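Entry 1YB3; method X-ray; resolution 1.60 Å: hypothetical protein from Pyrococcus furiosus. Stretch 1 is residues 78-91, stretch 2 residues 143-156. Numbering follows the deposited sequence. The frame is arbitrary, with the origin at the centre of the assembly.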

ATOM      1  N   ALA A  78      -5.221   7.274   2.494  1.00 16.49           N
ATOM      2  CA  ALA A  78      -6.403   6.723   3.156  1.00 16.41           C
ATOM      3  C   ALA A  78      -7.525   6.717   2.155  1.00 17.29           C
ATOM      4  O   ALA A  78      -7.579   7.583   1.255  1.00 18.80           O
ATOM      5  CB  ALA A  78      -6.791   7.549   4.374  1.00 17.21           C
ATOM      6  N   THR A  79      -8.384   5.718   2.291  1.00 17.28           N
ATOM      7  CA  THR A  79      -9.636   5.625   1.524  1.00 17.88           C
ATOM      8  C   THR A  79     -10.728   5.415   2.582  1.00 18.05           C
ATOM      9  O   THR A  79     -10.444   5.339   3.774  1.00 17.18           O
ATOM     10  CB  THR A  79      -9.635   4.384   0.620  1.00 18.62           C
ATOM     11  OG1 THR A  79      -9.672   3.230   1.454  1.00 19.40           O
ATOM     12  CG2 THR A  79      -8.378   4.331  -0.316  1.00 17.70           C
ATOM     13  N   PRO A  80     -12.004   5.313   2.163  1.00 19.28           N
ATOM     14  CA  PRO A  80     -13.025   5.029   3.184  1.00 19.89           C
ATOM     15  C   PRO A  80     -12.796   3.733   3.992  1.00 19.75           C
ATOM     16  O   PRO A  80     -13.412   3.541   5.050  1.00 21.20           O
ATOM     17  CB  PRO A  80     -14.318   4.946   2.361  1.00 20.08           C
ATOM     18  CG  PRO A  80     -14.048   5.839   1.164  1.00 18.62           C
ATOM     19  CD  PRO A  80     -12.604   5.523   0.828  1.00 20.36           C
ATOM     20  N   GLN A  81     -11.915   2.864   3.497  1.00 18.63           N
ATOM     21  CA  GLN A  81     -11.537   1.628   4.232  1.00 22.59           C
ATOM     22  C   GLN A  81     -10.536   1.879   5.358  1.00 22.31           C
ATOM     23  O   GLN A  81     -10.455   1.095   6.329  1.00 22.80           O
ATOM     24  CB  GLN A  81     -10.948   0.590   3.286  1.00 23.70           C
ATOM     25  CG  GLN A  81     -11.963  -0.170   2.449  1.00 27.59           C
ATOM     26  CD  GLN A  81     -11.314  -1.244   1.573  1.00 29.00           C
ATOM     27  OE1 GLN A  81     -10.206  -1.069   1.069  1.00 29.76           O
ATOM     28  NE2 GLN A  81     -12.009  -2.352   1.397  1.00 31.97           N
ATOM     29  N   GLY A  82      -9.776   2.960   5.227  1.00 18.26           N
ATOM     30  CA  GLY A  82      -8.717   3.284   6.196  1.00 20.46           C
ATOM     31  C   GLY A  82      -7.381   3.593   5.543  1.00 19.27           C
ATOM     32  O   GLY A  82      -7.312   3.890   4.348  1.00 17.93           O
ATOM     33  N   PHE A  83      -6.314   3.531   6.352  1.00 18.00           N
ATOM     34  CA  PHE A  83      -4.965   3.805   5.879  1.00 16.47           C
ATOM     35  C   PHE A  83      -4.428   2.675   4.979  1.00 14.32           C
ATOM     36  O   PHE A  83      -4.792   1.493   5.131  1.00 14.58           O
ATOM     37  CB  PHE A  83      -3.981   3.861   7.046  1.00 20.04           C
ATOM     38  CG  PHE A  83      -4.184   4.990   8.009  1.00 22.10           C
ATOM     39  CD1 PHE A  83      -3.895   6.318   7.649  1.00 23.63           C
ATOM     40  CD2 PHE A  83      -4.570   4.720   9.321  1.00 23.69           C
ATOM     41  CE1 PHE A  83      -4.035   7.355   8.573  1.00 23.33           C
ATOM     42  CE2 PHE A  83      -4.705   5.752  10.261  1.00 21.70           C
ATOM     43  CZ  PHE A  83      -4.443   7.070   9.887  1.00 23.18           C
ATOM     44  N   TYR A  84      -3.511   3.036   4.094  1.00 13.64           N
ATOM     45  CA  TYR A  84      -2.708   2.051   3.376  1.00 13.80           C
ATOM     46  C   TYR A  84      -1.328   2.641   3.096  1.00 14.51           C
ATOM     47  O   TYR A  84      -1.132   3.861   3.146  1.00 14.68           O
ATOM     48  CB  TYR A  84      -3.381   1.640   2.067  1.00 15.14           C
ATOM     49  CG  TYR A  84      -3.374   2.755   1.046  1.00 16.10           C
ATOM     50  CD1 TYR A  84      -2.324   2.882   0.152  1.00 15.70           C
ATOM     51  CD2 TYR A  84      -4.389   3.722   1.024  1.00 15.91           C
ATOM     52  CE1 TYR A  84      -2.275   3.946  -0.779  1.00 16.54           C
ATOM     53  CE2 TYR A  84      -4.354   4.777   0.094  1.00 16.66           C
ATOM     54  CZ  TYR A  84      -3.309   4.874  -0.792  1.00 18.49           C
ATOM     55  OH  TYR A  84      -3.261   5.916  -1.701  1.00 19.49           O
ATOM     56  N   PHE A  85      -0.365   1.766   2.823  1.00 13.59           N
ATOM     57  CA  PHE A  85       0.853   2.205   2.174  1.00 13.78           C
ATOM     58  C   PHE A  85       1.200   1.187   1.111  1.00 12.66           C
ATOM     59  O   PHE A  85       0.745   0.039   1.150  1.00 14.65           O
ATOM     60  CB  PHE A  85       2.008   2.424   3.176  1.00 14.98           C
ATOM     61  CG  PHE A  85       2.472   1.157   3.857  1.00 15.51           C
ATOM     62  CD1 PHE A  85       3.482   0.390   3.288  1.00 17.78           C
ATOM     63  CD2 PHE A  85       1.913   0.760   5.064  1.00 16.69           C
ATOM     64  CE1 PHE A  85       3.933  -0.783   3.909  1.00 18.41           C
ATOM     65  CE2 PHE A  85       2.342  -0.442   5.692  1.00 16.88           C
ATOM     66  CZ  PHE A  85       3.348  -1.208   5.095  1.00 16.15           C
ATOM     67  N   VAL A  86       1.970   1.641   0.136  1.00 15.11           N
ATOM     68  CA  VAL A  86       2.381   0.781  -0.969  1.00 15.20           C
ATOM     69  C   VAL A  86       3.775   1.181  -1.408  1.00 17.18           C
ATOM     70  O   VAL A  86       4.078   2.378  -1.467  1.00 15.17           O
ATOM     71  CB  VAL A  86       1.362   0.862  -2.163  1.00 18.09           C
ATOM     72  CG1 VAL A  86       1.121   2.293  -2.589  1.00 18.83           C
ATOM     73  CG2 VAL A  86       1.801  -0.031  -3.349  1.00 18.39           C
ATOM     74  N   PHE A  87       4.627   0.190  -1.706  1.00 16.00           N
ATOM     75  CA  PHE A  87       5.924   0.460  -2.312  1.00 16.10           C
ATOM     76  C   PHE A  87       6.046  -0.328  -3.595  1.00 15.25           C
ATOM     77  O   PHE A  87       5.632  -1.491  -3.639  1.00 17.99           O
ATOM     78  CB  PHE A  87       7.056   0.038  -1.381  1.00 17.61           C
ATOM     79  CG  PHE A  87       7.377   1.070  -0.326  1.00 16.34           C
ATOM     80  CD1 PHE A  87       8.319   2.051  -0.584  1.00 15.80           C
ATOM     81  CD2 PHE A  87       6.742   1.041   0.905  1.00 20.02           C
ATOM     82  CE1 PHE A  87       8.629   3.022   0.369  1.00 20.74           C
ATOM     83  CE2 PHE A  87       7.054   2.023   1.887  1.00 22.03           C
ATOM     84  CZ  PHE A  87       7.991   2.993   1.600  1.00 18.67           C
ATOM     85  N   ALA A  88       6.633   0.312  -4.604  1.00 17.40           N
ATOM     86  CA  ALA A  88       6.861  -0.304  -5.914  1.00 18.63           C
ATOM     87  C   ALA A  88       8.343  -0.573  -6.064  1.00 19.94           C
ATOM     88  O   ALA A  88       9.172   0.313  -5.771  1.00 19.84           O
ATOM     89  CB  ALA A  88       6.385   0.621  -7.026  1.00 22.79           C
ATOM     90  N   PHE A  89       8.682  -1.761  -6.566  1.00 19.15           N
ATOM     91  CA  PHE A  89      10.071  -2.119  -6.829  1.00 18.97           C
ATOM     92  C   PHE A  89      10.203  -2.734  -8.233  1.00 22.90           C
ATOM     93  O   PHE A  89       9.293  -3.464  -8.664  1.00 22.36           O
ATOM     94  CB  PHE A  89      10.586  -3.121  -5.799  1.00 20.22           C
ATOM     95  CG  PHE A  89      10.529  -2.626  -4.370  1.00 20.62           C
ATOM     96  CD1 PHE A  89      11.372  -1.595  -3.942  1.00 21.51           C
ATOM     97  CD2 PHE A  89       9.667  -3.214  -3.449  1.00 21.20           C
ATOM     98  CE1 PHE A  89      11.316  -1.139  -2.607  1.00 19.42           C
ATOM     99  CE2 PHE A  89       9.628  -2.774  -2.123  1.00 21.04           C
ATOM    100  CZ  PHE A  89      10.457  -1.731  -1.715  1.00 19.98           C
ATOM    101  N   PRO A  90      11.325  -2.452  -8.936  1.00 26.28           N
ATOM    102  CA  PRO A  90      11.557  -3.137 -10.216  1.00 26.62           C
ATOM    103  C   PRO A  90      11.654  -4.652 -10.024  1.00 26.15           C
ATOM    104  O   PRO A  90      12.298  -5.135  -9.098  1.00 24.58           O
ATOM    105  CB  PRO A  90      12.899  -2.562 -10.701  1.00 28.62           C
ATOM    106  CG  PRO A  90      13.105  -1.306  -9.938  1.00 30.10           C
ATOM    107  CD  PRO A  90      12.426  -1.524  -8.602  1.00 27.79           C
ATOM    108  N   LYS A  91      11.006  -5.397 -10.918  1.00 27.69           N
ATOM    109  CA  LYS A  91      10.973  -6.853 -10.858  1.00 29.46           C
ATOM    110  C   LYS A  91      12.377  -7.470 -10.700  1.00 29.42           C
ATOM    111  O   LYS A  91      12.556  -8.424  -9.944  1.00 29.47           O
ATOM    112  CB  LYS A  91      10.267  -7.387 -12.124  1.00 31.56           C
ATOM    113  CG  LYS A  91      10.162  -8.895 -12.272  1.00 34.89           C
ATOM    114  CD  LYS A  91       9.283  -9.286 -13.494  1.00 33.67           C
ATOM    115  CE  LYS A  91       9.956  -9.001 -14.837  1.00 36.37           C
ATOM    116  NZ  LYS A  91       9.202  -9.609 -16.000  1.00 36.01           N
ATOM    117  N   GLU A 143       6.840  -4.680 -15.194  1.00 33.40           N
ATOM    118  CA  GLU A 143       8.184  -4.290 -14.757  1.00 33.31           C
ATOM    119  C   GLU A 143       8.233  -3.840 -13.286  1.00 30.49           C
ATOM    120  O   GLU A 143       9.175  -4.176 -12.571  1.00 32.14           O
ATOM    121  CB  GLU A 143       8.754  -3.204 -15.677  1.00 36.60           C
ATOM    122  CG  GLU A 143      10.019  -2.482 -15.176  1.00 41.65           C
ATOM    123  CD  GLU A 143      11.205  -3.409 -14.893  1.00 43.96           C
ATOM    124  OE1 GLU A 143      11.199  -4.590 -15.330  1.00 44.51           O
ATOM    125  OE2 GLU A 143      12.153  -2.941 -14.225  1.00 44.32           O
HETATM  126  N   MSE A 144       7.230  -3.078 -12.859  1.00 28.66           N
HETATM  127  CA  MSE A 144       7.167  -2.571 -11.471  1.00 26.05           C
HETATM  128  C   MSE A 144       6.146  -3.393 -10.691  1.00 26.54           C
HETATM  129  O   MSE A 144       5.005  -3.569 -11.146  1.00 25.32           O
HETATM  130  CB  MSE A 144       6.773  -1.086 -11.457  1.00 29.59           C
HETATM  131  CG  MSE A 144       7.734  -0.166 -12.215  1.00 35.63           C
HETATM  132 SE   MSE A 144       9.521  -0.165 -11.414  1.00 46.66          SE
HETATM  133  CE  MSE A 144       9.006   0.327  -9.625  1.00 38.54           C
ATOM    134  N   ILE A 145       6.549  -3.911  -9.530  1.00 20.77           N
ATOM    135  CA  ILE A 145       5.659  -4.719  -8.701  1.00 16.89           C
ATOM    136  C   ILE A 145       5.366  -3.945  -7.422  1.00 20.43           C
ATOM    137  O   ILE A 145       6.297  -3.511  -6.743  1.00 19.61           O
ATOM    138  CB  ILE A 145       6.281  -6.097  -8.325  1.00 19.57           C
ATOM    139  CG1 ILE A 145       6.862  -6.832  -9.564  1.00 22.07           C
ATOM    140  CG2 ILE A 145       5.296  -6.968  -7.513  1.00 19.75           C
ATOM    141  CD1 ILE A 145       5.877  -7.010 -10.761  1.00 23.89           C
ATOM    142  N   ASN A 146       4.079  -3.784  -7.117  1.00 17.20           N
ATOM    143  CA  ASN A 146       3.619  -3.035  -5.953  1.00 18.54           C
ATOM    144  C   ASN A 146       3.215  -3.957  -4.824  1.00 16.16           C
ATOM    145  O   ASN A 146       2.562  -4.996  -5.045  1.00 17.24           O
ATOM    146  CB  ASN A 146       2.411  -2.171  -6.312  1.00 20.37           C
ATOM    147  CG  ASN A 146       2.745  -1.088  -7.294  1.00 22.92           C
ATOM    148  OD1 ASN A 146       3.162  -0.006  -6.916  1.00 23.74           O
ATOM    149  ND2 ASN A 146       2.537  -1.368  -8.579  1.00 25.98           N
ATOM    150  N   PHE A 147       3.581  -3.565  -3.591  1.00 15.17           N
ATOM    151  CA  PHE A 147       3.247  -4.299  -2.379  1.00 15.54           C
ATOM    152  C   PHE A 147       2.477  -3.326  -1.510  1.00 16.01           C
ATOM    153  O   PHE A 147       3.046  -2.338  -1.057  1.00 15.94           O
ATOM    154  CB  PHE A 147       4.539  -4.719  -1.659  1.00 17.47           C
ATOM    155  CG  PHE A 147       5.385  -5.652  -2.479  1.00 15.32           C
ATOM    156  CD1 PHE A 147       5.320  -7.035  -2.277  1.00 18.81           C
ATOM    157  CD2 PHE A 147       6.191  -5.142  -3.520  1.00 15.64           C
ATOM    158  CE1 PHE A 147       6.075  -7.915  -3.084  1.00 18.28           C
ATOM    159  CE2 PHE A 147       6.936  -5.995  -4.332  1.00 16.71           C
ATOM    160  CZ  PHE A 147       6.878  -7.393  -4.112  1.00 18.97           C
ATOM    161  N   GLU A 148       1.177  -3.571  -1.348  1.00 15.95           N
ATOM    162  CA  GLU A 148       0.279  -2.683  -0.597  1.00 16.39           C
ATOM    163  C   GLU A 148      -0.210  -3.366   0.681  1.00 15.20           C
ATOM    164  O   GLU A 148      -0.652  -4.514   0.650  1.00 18.03           O
ATOM    165  CB  GLU A 148      -0.949  -2.246  -1.448  1.00 15.46           C
ATOM    166  CG  GLU A 148      -1.994  -1.515  -0.615  1.00 16.43           C
ATOM    167  CD  GLU A 148      -3.199  -0.994  -1.421  1.00 18.64           C
ATOM    168  OE1 GLU A 148      -3.047  -0.792  -2.648  1.00 21.24           O
ATOM    169  OE2 GLU A 148      -4.276  -0.773  -0.826  1.00 22.08           O
ATOM    170  N   VAL A 149      -0.113  -2.658   1.807  1.00 15.48           N
ATOM    171  CA  VAL A 149      -0.651  -3.146   3.069  1.00 15.89           C
ATOM    172  C   VAL A 149      -1.764  -2.187   3.520  1.00 14.27           C
ATOM    173  O   VAL A 149      -1.547  -0.965   3.554  1.00 14.79           O
ATOM    174  CB  VAL A 149       0.475  -3.245   4.131  1.00 16.36           C
ATOM    175  CG1 VAL A 149      -0.088  -3.725   5.456  1.00 17.12           C
ATOM    176  CG2 VAL A 149       1.640  -4.170   3.595  1.00 16.04           C
ATOM    177  N   ASP A 150      -2.936  -2.747   3.838  1.00 16.77           N
ATOM    178  CA  ASP A 150      -4.113  -1.974   4.291  1.00 18.55           C
ATOM    179  C   ASP A 150      -4.321  -2.149   5.802  1.00 19.29           C
ATOM    180  O   ASP A 150      -4.110  -3.250   6.340  1.00 18.77           O
ATOM    181  CB  ASP A 150      -5.380  -2.417   3.552  1.00 20.45           C
ATOM    182  CG  ASP A 150      -5.341  -2.099   2.055  1.00 21.72           C
ATOM    183  OD1 ASP A 150      -4.414  -1.390   1.620  1.00 17.48           O
ATOM    184  OD2 ASP A 150      -6.251  -2.564   1.328  1.00 24.18           O
ATOM    185  N   LEU A 151      -4.700  -1.078   6.495  1.00 20.83           N
ATOM    186  CA  LEU A 151      -4.642  -1.073   7.971  1.00 21.31           C
ATOM    187  C   LEU A 151      -5.862  -0.575   8.747  1.00 24.75           C
ATOM    188  O   LEU A 151      -5.757  -0.343   9.962  1.00 25.66           O
ATOM    189  CB  LEU A 151      -3.419  -0.291   8.451  1.00 24.20           C
ATOM    190  CG  LEU A 151      -2.117  -1.018   8.117  1.00 28.40           C
ATOM    191  CD1 LEU A 151      -0.968  -0.073   8.080  1.00 31.46           C
ATOM    192  CD2 LEU A 151      -1.869  -2.186   9.060  1.00 31.17           C
ATOM    193  N   GLY A 152      -6.994  -0.388   8.090  1.00 22.24           N
ATOM    194  CA  GLY A 152      -8.097   0.325   8.776  1.00 25.01           C
ATOM    195  C   GLY A 152      -7.611   1.663   9.346  1.00 22.41           C
ATOM    196  O   GLY A 152      -6.592   2.198   8.905  1.00 25.49           O
ATOM    197  N   PHE A 153      -8.315   2.204  10.346  1.00 20.66           N
ATOM    198  CA  PHE A 153      -7.963   3.532  10.862  1.00 19.49           C
ATOM    199  C   PHE A 153      -7.102   3.472  12.119  1.00 22.34           C
ATOM    200  O   PHE A 153      -7.340   4.192  13.107  1.00 23.48           O
ATOM    201  CB  PHE A 153      -9.225   4.402  11.058  1.00 22.93           C
ATOM    202  CG  PHE A 153      -9.859   4.838   9.754  1.00 22.90           C
ATOM    203  CD1 PHE A 153      -9.339   5.919   9.040  1.00 26.95           C
ATOM    204  CD2 PHE A 153     -10.942   4.147   9.231  1.00 24.96           C
ATOM    205  CE1 PHE A 153      -9.907   6.321   7.819  1.00 27.81           C
ATOM    206  CE2 PHE A 153     -11.524   4.544   7.993  1.00 23.82           C
ATOM    207  CZ  PHE A 153     -10.998   5.632   7.305  1.00 26.67           C
ATOM    208  N   ASP A 154      -6.103   2.595  12.064  1.00 20.77           N
ATOM    209  CA  ASP A 154      -5.226   2.343  13.217  1.00 21.71           C
ATOM    210  C   ASP A 154      -3.901   3.065  13.005  1.00 18.58           C
ATOM    211  O   ASP A 154      -3.010   2.584  12.284  1.00 19.85           O
ATOM    212  CB  ASP A 154      -5.041   0.835  13.407  1.00 22.30           C
ATOM    213  CG  ASP A 154      -4.331   0.481  14.710  1.00 22.29           C
ATOM    214  OD1 ASP A 154      -3.494   1.279  15.178  1.00 21.23           O
ATOM    215  OD2 ASP A 154      -4.624  -0.606  15.259  1.00 22.69           O
ATOM    216  N   LYS A 155      -3.770   4.220  13.651  1.00 21.17           N
ATOM    217  CA  LYS A 155      -2.566   5.068  13.542  1.00 21.10           C
ATOM    218  C   LYS A 155      -1.302   4.369  14.045  1.00 20.28           C
ATOM    219  O   LYS A 155      -0.258   4.405  13.397  1.00 21.52           O
ATOM    220  CB  LYS A 155      -2.784   6.390  14.306  1.00 25.33           C
ATOM    221  CG  LYS A 155      -4.044   7.153  13.889  1.00 25.29           C
ATOM    222  CD  LYS A 155      -4.257   8.416  14.759  1.00 26.25           C
ATOM    223  CE  LYS A 155      -5.520   9.158  14.329  1.00 30.11           C
ATOM    224  NZ  LYS A 155      -5.652  10.490  14.992  1.00 33.13           N
ATOM    225  N   GLU A 156      -1.406   3.681  15.176  1.00 20.81           N
ATOM    226  CA  GLU A 156      -0.257   2.928  15.703  1.00 19.18           C
ATOM    227  C   GLU A 156       0.242   1.916  14.687  1.00 20.90           C
ATOM    228  O   GLU A 156       1.452   1.750  14.516  1.00 20.03           O
ATOM    229  CB  GLU A 156      -0.643   2.209  17.011  1.00 20.07           C
ATOM    230  CG  GLU A 156       0.546   1.544  17.771  1.00 22.10           C
ATOM    231  CD  GLU A 156       0.860   0.075  17.323  1.00 23.67           C
ATOM    232  OE1 GLU A 156       0.062  -0.512  16.558  1.00 24.31           O
ATOM    233  OE2 GLU A 156       1.909  -0.500  17.750  1.00 21.60           O
TER
HETATM  234  O   HOH W   1      -7.712  -0.119   4.791  1.00 36.45           O

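The strand from Gly 82 to Pro 90 pairs antiparallel with the one that starts at Met 144, and backbone hydrogen bonds fix their register. Phe 85 N to Val 149 O is 3.1 Å, and Val 149 N to Phe 85 O is 2.9 Å. The same pair of hydrogen bonds joins Phe 87 with Phe 147 and Phe 89 with Ile 145. Beyond the last pair, Lys 91 N donates to Glu 143 O at 2.8 Å.

Side chains alternate between the two faces of the sheet. Phe 85, Phe 87, Phe 89, Ile 145, Phe 147 and Val 149 share one face, and all are buried. Phe 85 has chi1 p, which brings its ring over its partner: Val 149 CB sits over one ring face, 3.7 Å from Phe 85 CZ. Leu 151 CD1 meets the edge of the same ring, 4.1 Å from Phe 85 CE2. Phe 87 and Phe 89 are both m. The end of Phe 87 leads away from the other strand, whereas Phe 89 CD2 lies 4.0 Å from Phe 147 CD2.

The other face is partly polar. Tyr 84 is p, and its end leads away. Its CB still lies 3.2 Å from Asp 150 OD1. Glu 148 OE2 is just 2.5 Å from Asp 150 OD1, so one acid probably holds a proton. Selenomethionine Met 144 is m at all three chi angles. This fold returns its CE to 3.7 Å from Ala 88 CB.

At the turn end, Phe 153 is m and lays its ring against Gly 82. Gly 82 CA lies over the ring face, 3.5 Å from Phe 153 CZ. A CB on Gly 82 would clash with Gly 152 C at 2.4 Å, and its backbone angles also call for glycine. Phe 83, also m, reaches past the strand; its CE2 is 3.9 Å from Lys 155 CG.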